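Local atomic coordinates of Zn-dependent hydrolase of metallo-beta-lactamase superfamily TM0207 (Thermotoga maritima, PDB entry 1VJN), a protein that is a putative zinc-dependent hydrolase of the metallo-beta-lactamase superfamily, whose substrate and reaction remain to be established. Residues A[114-119]-A[203-208]; A[142-147]-A[167-172]; A[197-202]-A[213-218]. All blocks are in the same frame, centred on the assembly; numbering follows the deposited sequence.

The three contacts sit in the two facing mixed sheets of a metallo-hydrolase fold. Contact 2 joins strands 141-145 and 168-172 in the middle of the eight-stranded sheet, and contact 3 extends that sheet through 213-216 to its edge at 197-198; their centres lie about 10 Å apart. Contact 1, with its centre about 15 Å from the centre of each of the others, brings strand 116-120 of this sheet near strand 202-205, an edge of the six-stranded sheet. Along the chain, contact 2 is nested within the loop closed by contact 1 and closes before contact 3 opens, whereas contacts 1 and 3 interleave. The C-terminal strands therefore contribute to both sheets.

Contact 1 (A[114-119]-A[203-208]); sequences EGIKVC and LELFEK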
ATOM      1  N   GLU A 114       1.193   3.380  16.100  1.00 46.14           N
ATOM      2  CA  GLU A 114       0.988   4.767  16.507  1.00 47.54           C
ATOM      3  C   GLU A 114      -0.471   5.188  16.392  1.00 45.88           C
ATOM      4  O   GLU A 114      -0.745   6.310  15.967  1.00 45.51           O
ATOM      5  CB  GLU A 114       1.873   5.717  15.679  1.00 48.72           C
ATOM      6  CG  GLU A 114       3.197   6.050  16.364  1.00 54.67           C
ATOM      7  CD  GLU A 114       4.367   5.903  15.423  1.00 58.07           C
ATOM      8  OE1 GLU A 114       4.119   5.500  14.255  1.00 62.10           O
ATOM      9  OE2 GLU A 114       5.517   6.174  15.849  1.00 36.91           O
ATOM     10  N   GLY A 115      -1.390   4.301  16.776  1.00 44.06           N
ATOM     11  CA  GLY A 115      -2.821   4.514  16.516  1.00 44.35           C
ATOM     12  C   GLY A 115      -3.174   4.933  15.076  1.00 42.30           C
ATOM     13  O   GLY A 115      -4.051   5.764  14.864  1.00 43.43           O
ATOM     14  N   ILE A 116      -2.465   4.389  14.095  1.00 38.63           N
ATOM     15  CA  ILE A 116      -2.765   4.612  12.682  1.00 36.27           C
ATOM     16  C   ILE A 116      -2.744   3.229  12.052  1.00 32.22           C
ATOM     17  O   ILE A 116      -1.858   2.419  12.384  1.00 31.29           O
ATOM     18  CB  ILE A 116      -1.728   5.569  12.017  1.00 36.27           C
ATOM     19  CG1 ILE A 116      -1.769   6.961  12.682  1.00 40.13           C
ATOM     20  CG2 ILE A 116      -2.010   5.714  10.507  1.00 38.72           C
ATOM     21  CD1 ILE A 116      -0.861   8.036  12.034  1.00 38.39           C
ATOM     22  N   LYS A 117      -3.737   2.944  11.206  1.00 25.23           N
ATOM     23  CA  LYS A 117      -3.801   1.701  10.457  1.00 22.61           C
ATOM     24  C   LYS A 117      -3.534   1.991   8.991  1.00 20.91           C
ATOM     25  O   LYS A 117      -4.222   2.794   8.340  1.00 22.29           O
ATOM     26  CB  LYS A 117      -5.166   0.996  10.599  1.00 23.99           C
ATOM     27  CG  LYS A 117      -5.366   0.245  11.902  1.00 27.47           C
ATOM     28  CD  LYS A 117      -6.840   0.129  12.203  1.00 38.56           C
ATOM     29  CE  LYS A 117      -7.122  -0.805  13.358  1.00 44.12           C
ATOM     30  NZ  LYS A 117      -6.970  -0.098  14.674  1.00 51.58           N
ATOM     31  N   VAL A 118      -2.512   1.332   8.475  1.00 17.43           N
ATOM     32  CA  VAL A 118      -2.086   1.504   7.106  1.00 17.63           C
ATOM     33  C   VAL A 118      -2.353   0.208   6.396  1.00 17.38           C
ATOM     34  O   VAL A 118      -2.079  -0.868   6.959  1.00 18.05           O
ATOM     35  CB  VAL A 118      -0.583   1.848   7.031  1.00 20.17           C
ATOM     36  CG1 VAL A 118      -0.151   2.066   5.571  1.00 20.42           C
ATOM     37  CG2 VAL A 118      -0.272   3.083   7.881  1.00 24.63           C
ATOM     38  N   CYS A 119      -2.888   0.304   5.179  1.00 19.28           N
ATOM     39  CA  CYS A 119      -3.209  -0.863   4.336  1.00 20.28           C
ATOM     40  C   CYS A 119      -2.587  -0.803   2.948  1.00 18.16           C
ATOM     41  O   CYS A 119      -2.860   0.084   2.162  1.00 18.55           O
ATOM     42  CB  CYS A 119      -4.738  -1.028   4.171  1.00 23.95           C
ATOM     43  SG  CYS A 119      -5.256  -2.537   3.316  1.00 22.60           S
ATOM     44  N   LEU A 203       5.712  11.174   2.343  1.00 20.19           N
ATOM     45  CA  LEU A 203       4.590  11.746   3.053  1.00 20.82           C
ATOM     46  C   LEU A 203       4.813  11.543   4.539  1.00 20.65           C
ATOM     47  O   LEU A 203       5.025  10.417   4.982  1.00 17.92           O
ATOM     48  CB  LEU A 203       3.311  11.064   2.632  1.00 22.86           C
ATOM     49  CG  LEU A 203       2.019  11.589   3.268  1.00 25.19           C
ATOM     50  CD1 LEU A 203       1.728  13.002   2.764  1.00 29.98           C
ATOM     51  CD2 LEU A 203       0.905  10.621   2.918  1.00 31.18           C
ATOM     52  N   GLU A 204       4.778  12.620   5.309  1.00 21.79           N
ATOM     53  CA  GLU A 204       4.804  12.515   6.767  1.00 24.35           C
ATOM     54  C   GLU A 204       3.437  12.854   7.338  1.00 25.74           C
ATOM     55  O   GLU A 204       2.782  13.784   6.854  1.00 28.39           O
ATOM     56  CB  GLU A 204       5.873  13.414   7.365  1.00 27.09           C
ATOM     57  CG  GLU A 204       7.251  12.856   7.109  1.00 34.59           C
ATOM     58  CD  GLU A 204       8.333  13.772   7.607  1.00 49.25           C
ATOM     59  OE1 GLU A 204       8.480  13.852   8.847  1.00 47.81           O
ATOM     60  OE2 GLU A 204       9.018  14.404   6.754  1.00 55.13           O
ATOM     61  N   LEU A 205       2.999  12.076   8.327  1.00 23.23           N
ATOM     62  CA  LEU A 205       1.741  12.331   9.047  1.00 24.98           C
ATOM     63  C   LEU A 205       2.092  12.527  10.483  1.00 24.82           C
ATOM     64  O   LEU A 205       2.837  11.740  11.053  1.00 21.32           O
ATOM     65  CB  LEU A 205       0.779  11.146   8.965  1.00 27.77           C
ATOM     66  CG  LEU A 205       0.410  10.599   7.599  1.00 26.87           C
ATOM     67  CD1 LEU A 205      -0.622   9.520   7.813  1.00 33.64           C
ATOM     68  CD2 LEU A 205      -0.140  11.664   6.646  1.00 34.81           C
ATOM     69  N   PHE A 206       1.571  13.595  11.064  1.00 27.15           N
ATOM     70  CA  PHE A 206       1.891  13.977  12.423  1.00 28.60           C
ATOM     71  C   PHE A 206       0.738  13.681  13.383  1.00 29.97           C
ATOM     72  O   PHE A 206       0.889  13.834  14.593  1.00 30.87           O
ATOM     73  CB  PHE A 206       2.293  15.453  12.435  1.00 29.55           C
ATOM     74  CG  PHE A 206       3.460  15.741  11.547  1.00 31.71           C
ATOM     75  CD1 PHE A 206       4.757  15.630  12.024  1.00 37.69           C
ATOM     76  CD2 PHE A 206       3.269  16.064  10.212  1.00 39.46           C
ATOM     77  CE1 PHE A 206       5.849  15.866  11.203  1.00 38.27           C
ATOM     78  CE2 PHE A 206       4.361  16.308   9.381  1.00 42.71           C
ATOM     79  CZ  PHE A 206       5.654  16.197   9.885  1.00 34.13           C
ATOM     80  N   GLU A 207      -0.392  13.238  12.844  1.00 29.17           N
ATOM     81  CA  GLU A 207      -1.522  12.809  13.642  1.00 30.01           C
ATOM     82  C   GLU A 207      -2.391  11.873  12.817  1.00 28.65           C
ATOM     83  O   GLU A 207      -2.242  11.783  11.601  1.00 25.74           O
ATOM     84  CB  GLU A 207      -2.353  14.007  14.069  1.00 30.26           C
ATOM     85  CG  GLU A 207      -2.994  14.768  12.920  1.00 35.30           C
ATOM     86  CD  GLU A 207      -3.889  15.913  13.389  1.00 35.81           C
ATOM     87  OE1 GLU A 207      -3.890  16.228  14.602  1.00 45.07           O
ATOM     88  OE2 GLU A 207      -4.612  16.491  12.542  1.00 49.60           O
ATOM     89  N   LYS A 208      -3.328  11.211  13.478  1.00 28.89           N
ATOM     90  CA  LYS A 208      -4.245  10.313  12.784  1.00 31.11           C
ATOM     91  C   LYS A 208      -5.092  11.170  11.837  1.00 28.04           C
ATOM     92  O   LYS A 208      -5.642  12.176  12.262  1.00 26.29           O
ATOM     93  CB  LYS A 208      -5.128   9.553  13.795  1.00 32.61           C
ATOM     94  CG  LYS A 208      -6.047   8.483  13.163  1.00 35.84           C
ATOM     95  CD  LYS A 208      -7.479   8.594  13.679  1.00 41.37           C
ATOM     96  CE  LYS A 208      -7.758   7.655  14.817  1.00 43.45           C
ATOM     97  NZ  LYS A 208      -8.299   6.368  14.296  1.00 48.24           N
TER
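Ile116 CD1 is the tip that bridges the two segments, and it does so without any hydrogen bond between them. Ile116 CD1 lies 4.0 Å from Glu207 O and, a little further along the same backbone, 4.1 Å from Lys208 CA. Its third neighbour is a methyl of Leu205, CD1, with Ile116 CD1 and Leu205 CD1 a loose 4.5 Å apart. CG1 of Ile116 is anti to the carbonyl carbon and the chain beyond is extended (chi2 -175°), which carries CD1 across to the loop of 206-208. On the outer, exposed side, Lys208 folds over the turn at Gly115, its CG 3.8 Å from Gly115 O.

In the next shell, Met13 and Asp140 pack on Ile116, while Asp140 OD2 accepts the backbone N-H of Lys117. Asp140 OD1 forms a long, weak ion pair with Lys208 NZ, which probably eases the repulsion from Lys117 NZ, 6.6 Å from Lys208 NZ; Lys117 itself is salt-bridged to Glu112. Strand 116-120 belongs to the eight-stranded sheet and 202-205 to the edge of the six-stranded one, so this is a peripheral contact between the two stacked sheets of the metallo-beta-lactamase sandwich.

Contact 2 (A[142-147]-A[167-172]); sequences LLVPVG and KVIIPM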
ATOM      1  N   LEU A 142      -4.659   4.250   3.045  1.00 15.68           N
ATOM      2  CA  LEU A 142      -4.852   3.203   2.063  1.00 18.25           C
ATOM      3  C   LEU A 142      -3.933   3.365   0.824  1.00 17.79           C
ATOM      4  O   LEU A 142      -3.941   4.395   0.169  1.00 18.97           O
ATOM      5  CB  LEU A 142      -6.329   3.170   1.628  1.00 19.59           C
ATOM      6  CG  LEU A 142      -6.712   2.031   0.701  1.00 18.94           C
ATOM      7  CD1 LEU A 142      -6.455   0.657   1.335  1.00 21.60           C
ATOM      8  CD2 LEU A 142      -8.171   2.227   0.369  1.00 19.61           C
ATOM      9  N   LEU A 143      -3.185   2.315   0.513  1.00 15.58           N
ATOM     10  CA  LEU A 143      -2.370   2.235  -0.696  1.00 17.22           C
ATOM     11  C   LEU A 143      -3.128   1.345  -1.667  1.00 20.44           C
ATOM     12  O   LEU A 143      -3.316   0.145  -1.399  1.00 19.08           O
ATOM     13  CB  LEU A 143      -1.008   1.657  -0.372  1.00 21.05           C
ATOM     14  CG  LEU A 143      -0.312   2.312   0.849  1.00 24.39           C
ATOM     15  CD1 LEU A 143       1.019   1.594   1.132  1.00 27.99           C
ATOM     16  CD2 LEU A 143      -0.079   3.740   0.664  1.00 29.85           C
ATOM     17  N   VAL A 144      -3.592   1.928  -2.781  1.00 21.56           N
ATOM     18  CA  VAL A 144      -4.627   1.242  -3.597  1.00 19.71           C
ATOM     19  C   VAL A 144      -4.253   1.295  -5.100  1.00 18.52           C
ATOM     20  O   VAL A 144      -3.907   2.342  -5.598  1.00 19.13           O
ATOM     21  CB  VAL A 144      -6.066   1.847  -3.306  1.00 18.00           C
ATOM     22  CG1 VAL A 144      -6.150   3.271  -3.718  1.00 20.04           C
ATOM     23  CG2 VAL A 144      -7.165   1.100  -4.044  1.00 20.32           C
ATOM     24  N   PRO A 145      -4.263   0.148  -5.799  1.00 19.22           N
ATOM     25  CA  PRO A 145      -4.008   0.112  -7.212  1.00 22.18           C
ATOM     26  C   PRO A 145      -5.207   0.661  -7.981  1.00 19.12           C
ATOM     27  O   PRO A 145      -6.324   0.466  -7.541  1.00 18.44           O
ATOM     28  CB  PRO A 145      -3.831  -1.395  -7.499  1.00 19.87           C
ATOM     29  CG  PRO A 145      -4.626  -2.072  -6.484  1.00 20.22           C
ATOM     30  CD  PRO A 145      -4.549  -1.198  -5.287  1.00 21.89           C
ATOM     31  N   VAL A 146      -4.965   1.374  -9.082  1.00 18.75           N
ATOM     32  CA  VAL A 146      -6.018   1.989  -9.862  1.00 19.60           C
ATOM     33  C   VAL A 146      -5.871   1.887 -11.391  1.00 19.57           C
ATOM     34  O   VAL A 146      -6.612   2.547 -12.118  1.00 21.69           O
ATOM     35  CB  VAL A 146      -6.128   3.511  -9.516  1.00 17.25           C
ATOM     36  CG1 VAL A 146      -6.406   3.712  -8.019  1.00 18.46           C
ATOM     37  CG2 VAL A 146      -4.866   4.311  -9.967  1.00 17.97           C
ATOM     38  N   GLY A 147      -4.924   1.094 -11.887  1.00 20.10           N
ATOM     39  CA  GLY A 147      -4.681   1.030 -13.335  1.00 20.88           C
ATOM     40  C   GLY A 147      -5.663   0.231 -14.184  1.00 19.45           C
ATOM     41  O   GLY A 147      -5.616   0.354 -15.409  1.00 15.44           O
ATOM     42  N   LYS A 167      -9.056   7.325   4.877  1.00 17.00           N
ATOM     43  CA  LYS A 167      -8.893   8.766   4.962  1.00 20.45           C
ATOM     44  C   LYS A 167      -7.836   9.234   3.963  1.00 22.36           C
ATOM     45  O   LYS A 167      -8.178   9.841   2.953  1.00 24.35           O
ATOM     46  CB  LYS A 167      -8.507   9.156   6.388  1.00 22.18           C
ATOM     47  CG  LYS A 167      -9.502   8.741   7.427  1.00 23.48           C
ATOM     48  CD  LYS A 167     -10.821   9.470   7.215  1.00 31.85           C
ATOM     49  CE  LYS A 167     -11.940   8.887   8.087  1.00 42.95           C
ATOM     50  NZ  LYS A 167     -13.215   8.726   7.313  1.00 50.40           N
ATOM     51  N   VAL A 168      -6.561   8.970   4.244  1.00 19.81           N
ATOM     52  CA  VAL A 168      -5.519   9.224   3.274  1.00 19.12           C
ATOM     53  C   VAL A 168      -5.539   8.091   2.308  1.00 18.34           C
ATOM     54  O   VAL A 168      -5.463   6.928   2.710  1.00 18.21           O
ATOM     55  CB  VAL A 168      -4.145   9.314   3.896  1.00 18.60           C
ATOM     56  CG1 VAL A 168      -3.047   9.367   2.798  1.00 20.36           C
ATOM     57  CG2 VAL A 168      -4.070  10.546   4.789  1.00 23.50           C
ATOM     58  N   ILE A 169      -5.689   8.423   1.028  1.00 19.44           N
ATOM     59  CA  ILE A 169      -5.685   7.445  -0.043  1.00 19.68           C
ATOM     60  C   ILE A 169      -4.515   7.688  -1.017  1.00 21.81           C
ATOM     61  O   ILE A 169      -4.424   8.772  -1.621  1.00 18.81           O
ATOM     62  CB  ILE A 169      -7.009   7.521  -0.831  1.00 19.96           C
ATOM     63  CG1 ILE A 169      -8.208   7.098   0.025  1.00 21.37           C
ATOM     64  CG2 ILE A 169      -6.900   6.630  -2.028  1.00 20.72           C
ATOM     65  CD1 ILE A 169      -9.578   7.537  -0.532  1.00 23.62           C
ATOM     66  N   ILE A 170      -3.647   6.692  -1.202  1.00 17.93           N
ATOM     67  CA  ILE A 170      -2.541   6.856  -2.100  1.00 17.66           C
ATOM     68  C   ILE A 170      -2.698   5.850  -3.232  1.00 18.31           C
ATOM     69  O   ILE A 170      -2.610   4.634  -2.991  1.00 18.70           O
ATOM     70  CB  ILE A 170      -1.189   6.685  -1.359  1.00 17.20           C
ATOM     71  CG1 ILE A 170      -1.024   7.727  -0.231  1.00 24.86           C
ATOM     72  CG2 ILE A 170      -0.023   6.735  -2.330  1.00 21.49           C
ATOM     73  CD1 ILE A 170      -0.053   7.349   0.874  1.00 24.33           C
ATOM     74  N   PRO A 171      -2.964   6.333  -4.460  1.00 21.41           N
ATOM     75  CA  PRO A 171      -3.083   5.409  -5.620  1.00 20.08           C
ATOM     76  C   PRO A 171      -1.710   4.847  -6.056  1.00 22.90           C
ATOM     77  O   PRO A 171      -0.646   5.486  -5.862  1.00 19.52           O
ATOM     78  CB  PRO A 171      -3.645   6.299  -6.745  1.00 20.06           C
ATOM     79  CG  PRO A 171      -3.185   7.732  -6.377  1.00 23.42           C
ATOM     80  CD  PRO A 171      -3.160   7.764  -4.848  1.00 17.45           C
HETATM   81  N   MSE A 172      -1.721   3.678  -6.658  1.00 21.71           N
HETATM   82  CA  MSE A 172      -0.497   3.158  -7.250  1.00 26.02           C
HETATM   83  C   MSE A 172      -0.919   2.337  -8.440  1.00 22.81           C
HETATM   84  O   MSE A 172      -2.115   2.221  -8.697  1.00 21.40           O
HETATM   85  CB  MSE A 172       0.294   2.309  -6.257  1.00 28.09           C
HETATM   86  CG  MSE A 172      -0.528   1.210  -5.631  1.00 30.78           C
HETATM   87 SE   MSE A 172       0.403   0.229  -4.141  1.00 41.00          SE
HETATM   88  CE  MSE A 172      -1.057  -1.057  -3.798  1.00 29.51           C
TER
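Leu143 CD2 nestles beside the branched side chain of Ile170, 3.6 Å from Ile170 CD1 and nearly as close to Ile170 CB, so that one leucine methyl fills the notch along the isoleucine flank. The two lie side by side and point the same way, as expected for paired residues of parallel strands. On this face the next pair is Pro145 with selenomethionine Met172. Met172 CG takes the crowded position between backbone N and carbonyl carbon (chi1 53°), and the extended chain then crosses over from its own strand onto the neighbouring one, where Met172 CE comes to 3.5 Å from Leu143 O. Met172 CE also lies 3.8 Å from Pro145 CD, with its SE against Leu143 CB; His120 of strand 116-120 touches both Leu143 and Met172.

These are neighbouring strands of a beta-alpha-beta unit whose connection is helix 154-163, and the parallel pairing is documented by five alternating backbone hydrogen bonds. The straightest runs from Ile170 N to Leu142 O at 2.7 Å, with an N-H...O angle of 178°. Towards the C-terminal end the bonds bend: at Met172 N to Val144 O the angle is 142°, and the donor stands above the carbonyl plane.

The face turned to the helices carries Leu142, Val144, Ile169 and Pro171. Val144 CG1 meets Ile169 CG2 at 3.8 Å, and Ala157 of helix 154-163 reaches Val144. Further on, both methyls of Val146 straddle Pro171 CB, with Val146 CG2 4.0 Å from Pro171 CB. Phe189 of helix 187-190 closes over Val146, Ile169 and Pro171, while Ala161 lies against Leu142 and Ile169.

Contact 3 (A[197-202]-A[213-218]); sequences ERVGNI and KVVVME
The two segments run parallel, Glu197 pairing with Val215 and Arg198 with Val216, and Val216 N gives a nearly straight bond to Glu197 O (2.8 Å, 176°). Val199 N continues the pairing by donating to Val216 O. Beyond it the regular pattern gives way: Glu218 N still reaches Gly200 O at 3.0 Å, but from well above the carbonyl plane.

At the other end Glu197 extends with CG anti to the backbone N and crosses Lys213 obliquely. Glu197 OE1 makes a salt bridge at 3.3 Å to Lys213 NZ, a weak hydrogen bond by its length; a bend at chi3 of the lysine (50°) turns the ammonium to it. On the opposite face from Glu197 and Val215, Arg198 lies alongside Val216, NH1 3.9 Å from Val216 CG1, while NH2 has a long, weak ion pair with Asp187.

Val199 carries the apolar part. Val199 CG2, wedged between the backbone N and carbonyl carbon, sits 3.7 Å from Val215 CG1 and also touches Met217 CG. Selenomethionine Met217 bends at chi3 (60°), which brings Met217 CE to 3.2 Å from Asn201 O, a tight fit. Trp17 of strand 13-19 covers Met217 from the other sheet.

Strand 197-198 is an edge of the eight-stranded sheet, and the chain leaves it to form 202-205 in the six-stranded sheet before returning as 213-216. Such a crossover, with the intervening strand in the opposing sheet, links the eight-stranded sheet to the six-stranded one, so that the C-terminal segment stitches together the two sheets of this metallo-hydrolase sandwich.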
ATOM      1  N   GLU A 197      -3.947  16.134  -3.605  1.00 16.82           N
ATOM      2  CA  GLU A 197      -2.724  16.795  -3.404  1.00 19.39           C
ATOM      3  C   GLU A 197      -1.653  15.968  -4.054  1.00 17.98           C
ATOM      4  O   GLU A 197      -1.720  14.730  -4.059  1.00 21.10           O
ATOM      5  CB  GLU A 197      -2.500  16.852  -1.898  1.00 23.83           C
ATOM      6  CG  GLU A 197      -1.503  17.826  -1.362  1.00 27.87           C
ATOM      7  CD  GLU A 197      -1.338  17.636   0.146  1.00 31.75           C
ATOM      8  OE1 GLU A 197      -2.266  18.032   0.908  1.00 45.75           O
ATOM      9  OE2 GLU A 197      -0.289  17.072   0.563  1.00 43.62           O
ATOM     10  N   ARG A 198      -0.635  16.638  -4.575  1.00 19.37           N
ATOM     11  CA  ARG A 198       0.549  15.957  -5.073  1.00 21.49           C
ATOM     12  C   ARG A 198       1.708  16.271  -4.149  1.00 20.87           C
ATOM     13  O   ARG A 198       1.855  17.399  -3.682  1.00 20.02           O
ATOM     14  CB  ARG A 198       0.878  16.398  -6.496  1.00 22.54           C
ATOM     15  CG  ARG A 198      -0.175  15.969  -7.513  1.00 24.63           C
ATOM     16  CD  ARG A 198       0.016  16.602  -8.919  1.00 24.58           C
ATOM     17  NE  ARG A 198      -1.072  16.262  -9.857  1.00 31.55           N
ATOM     18  CZ  ARG A 198      -1.154  15.140 -10.608  1.00 36.68           C
ATOM     19  NH1 ARG A 198      -0.219  14.193 -10.563  1.00 35.20           N
ATOM     20  NH2 ARG A 198      -2.200  14.969 -11.420  1.00 44.11           N
ATOM     21  N   VAL A 199       2.493  15.254  -3.828  1.00 18.19           N
ATOM     22  CA  VAL A 199       3.688  15.431  -3.062  1.00 18.77           C
ATOM     23  C   VAL A 199       4.828  14.769  -3.814  1.00 21.48           C
ATOM     24  O   VAL A 199       4.650  14.249  -4.920  1.00 23.23           O
ATOM     25  CB  VAL A 199       3.570  14.812  -1.636  1.00 21.36           C
ATOM     26  CG1 VAL A 199       2.412  15.453  -0.899  1.00 27.18           C
ATOM     27  CG2 VAL A 199       3.397  13.264  -1.663  1.00 16.79           C
ATOM     28  N   GLY A 200       6.003  14.783  -3.207  1.00 21.14           N
ATOM     29  CA  GLY A 200       7.153  14.111  -3.769  1.00 22.04           C
ATOM     30  C   GLY A 200       7.172  12.659  -3.358  1.00 19.65           C
ATOM     31  O   GLY A 200       6.139  11.959  -3.402  1.00 22.36           O
ATOM     32  N   ASN A 201       8.337  12.177  -2.968  1.00 17.88           N
ATOM     33  CA  ASN A 201       8.480  10.774  -2.621  1.00 17.58           C
ATOM     34  C   ASN A 201       8.292  10.444  -1.154  1.00 19.54           C
ATOM     35  O   ASN A 201       8.437   9.287  -0.780  1.00 21.00           O
ATOM     36  CB  ASN A 201       9.832  10.210  -3.119  1.00 19.26           C
ATOM     37  CG  ASN A 201      11.040  10.738  -2.340  1.00 21.12           C
ATOM     38  OD1 ASN A 201      11.045  11.854  -1.910  1.00 23.72           O
ATOM     39  ND2 ASN A 201      12.051   9.901  -2.146  1.00 25.07           N
ATOM     40  N   ILE A 202       8.012  11.445  -0.323  1.00 20.15           N
ATOM     41  CA  ILE A 202       7.784  11.266   1.105  1.00 20.97           C
ATOM     42  C   ILE A 202       6.472  11.904   1.546  1.00 23.03           C
ATOM     43  O   ILE A 202       6.146  13.031   1.158  1.00 21.96           O
ATOM     44  CB  ILE A 202       8.943  11.870   1.907  1.00 22.44           C
ATOM     45  CG1 ILE A 202      10.253  11.135   1.614  1.00 23.28           C
ATOM     46  CG2 ILE A 202       8.679  11.806   3.399  1.00 26.36           C
ATOM     47  CD1 ILE A 202      11.526  11.982   1.873  1.00 29.86           C
ATOM     48  N   LYS A 213      -8.316  12.507   2.127  1.00 25.64           N
ATOM     49  CA  LYS A 213      -7.477  13.219   1.172  1.00 25.62           C
ATOM     50  C   LYS A 213      -6.771  12.216   0.267  1.00 23.65           C
ATOM     51  O   LYS A 213      -6.108  11.298   0.749  1.00 20.84           O
ATOM     52  CB  LYS A 213      -6.444  14.058   1.897  1.00 29.81           C
ATOM     53  CG  LYS A 213      -5.786  15.129   1.033  1.00 36.43           C
ATOM     54  CD  LYS A 213      -4.888  16.047   1.888  1.00 49.94           C
ATOM     55  CE  LYS A 213      -3.892  15.272   2.807  1.00 55.02           C
ATOM     56  NZ  LYS A 213      -2.879  16.136   3.503  1.00 49.49           N
ATOM     57  N   VAL A 214      -6.935  12.395  -1.034  1.00 20.30           N
ATOM     58  CA  VAL A 214      -6.187  11.638  -2.002  1.00 18.97           C
ATOM     59  C   VAL A 214      -4.799  12.299  -2.198  1.00 18.38           C
ATOM     60  O   VAL A 214      -4.694  13.502  -2.457  1.00 18.85           O
ATOM     61  CB  VAL A 214      -6.979  11.539  -3.311  1.00 20.03           C
ATOM     62  CG1 VAL A 214      -6.152  10.845  -4.363  1.00 19.68           C
ATOM     63  CG2 VAL A 214      -8.276  10.795  -3.085  1.00 20.80           C
ATOM     64  N   VAL A 215      -3.742  11.522  -2.002  1.00 17.06           N
ATOM     65  CA  VAL A 215      -2.366  12.006  -2.107  1.00 15.98           C
ATOM     66  C   VAL A 215      -1.655  11.218  -3.191  1.00 19.14           C
ATOM     67  O   VAL A 215      -1.506   9.990  -3.069  1.00 22.04           O
ATOM     68  CB  VAL A 215      -1.599  11.859  -0.794  1.00 17.43           C
ATOM     69  CG1 VAL A 215      -0.097  12.226  -0.985  1.00 20.15           C
ATOM     70  CG2 VAL A 215      -2.219  12.730   0.269  1.00 18.97           C
ATOM     71  N   VAL A 216      -1.209  11.939  -4.217  1.00 16.10           N
ATOM     72  CA  VAL A 216      -0.474  11.401  -5.340  1.00 17.36           C
ATOM     73  C   VAL A 216       1.003  11.662  -5.074  1.00 17.35           C
ATOM     74  O   VAL A 216       1.434  12.812  -4.988  1.00 18.37           O
ATOM     75  CB  VAL A 216      -0.864  12.094  -6.674  1.00 17.75           C
ATOM     76  CG1 VAL A 216      -0.168  11.431  -7.851  1.00 18.47           C
ATOM     77  CG2 VAL A 216      -2.337  12.040  -6.884  1.00 21.14           C
HETATM   78  N   MSE A 217       1.764  10.599  -4.915  1.00 18.21           N
HETATM   79  CA  MSE A 217       3.215  10.680  -4.693  1.00 24.23           C
HETATM   80  C   MSE A 217       3.923  10.544  -6.026  1.00 24.40           C
HETATM   81  O   MSE A 217       3.312  10.193  -7.018  1.00 23.14           O
HETATM   82  CB  MSE A 217       3.665   9.571  -3.732  1.00 21.39           C
HETATM   83  CG  MSE A 217       2.804   9.499  -2.489  1.00 31.89           C
HETATM   84 SE   MSE A 217       3.517   8.447  -0.975  1.00 36.33          SE
HETATM   85  CE  MSE A 217       5.208   9.451  -0.623  1.00 19.27           C
ATOM     86  N   GLU A 218       5.218  10.832  -6.013  1.00 27.16           N
ATOM     87  CA  GLU A 218       6.074  10.880  -7.195  1.00 32.60           C
ATOM     88  C   GLU A 218       7.483  10.445  -6.805  1.00 33.82           C
ATOM     89  O   GLU A 218       8.014  10.931  -5.819  1.00 35.56           O
ATOM     90  CB  GLU A 218       6.145  12.314  -7.758  1.00 32.88           C
ATOM     91  CG  GLU A 218       6.926  12.406  -9.055  1.00 40.99           C
ATOM     92  CD  GLU A 218       7.404  13.811  -9.375  1.00 54.63           C
ATOM     93  OE1 GLU A 218       6.541  14.691  -9.593  1.00 54.06           O
ATOM     94  OE2 GLU A 218       8.646  14.022  -9.427  1.00 63.20           O
TER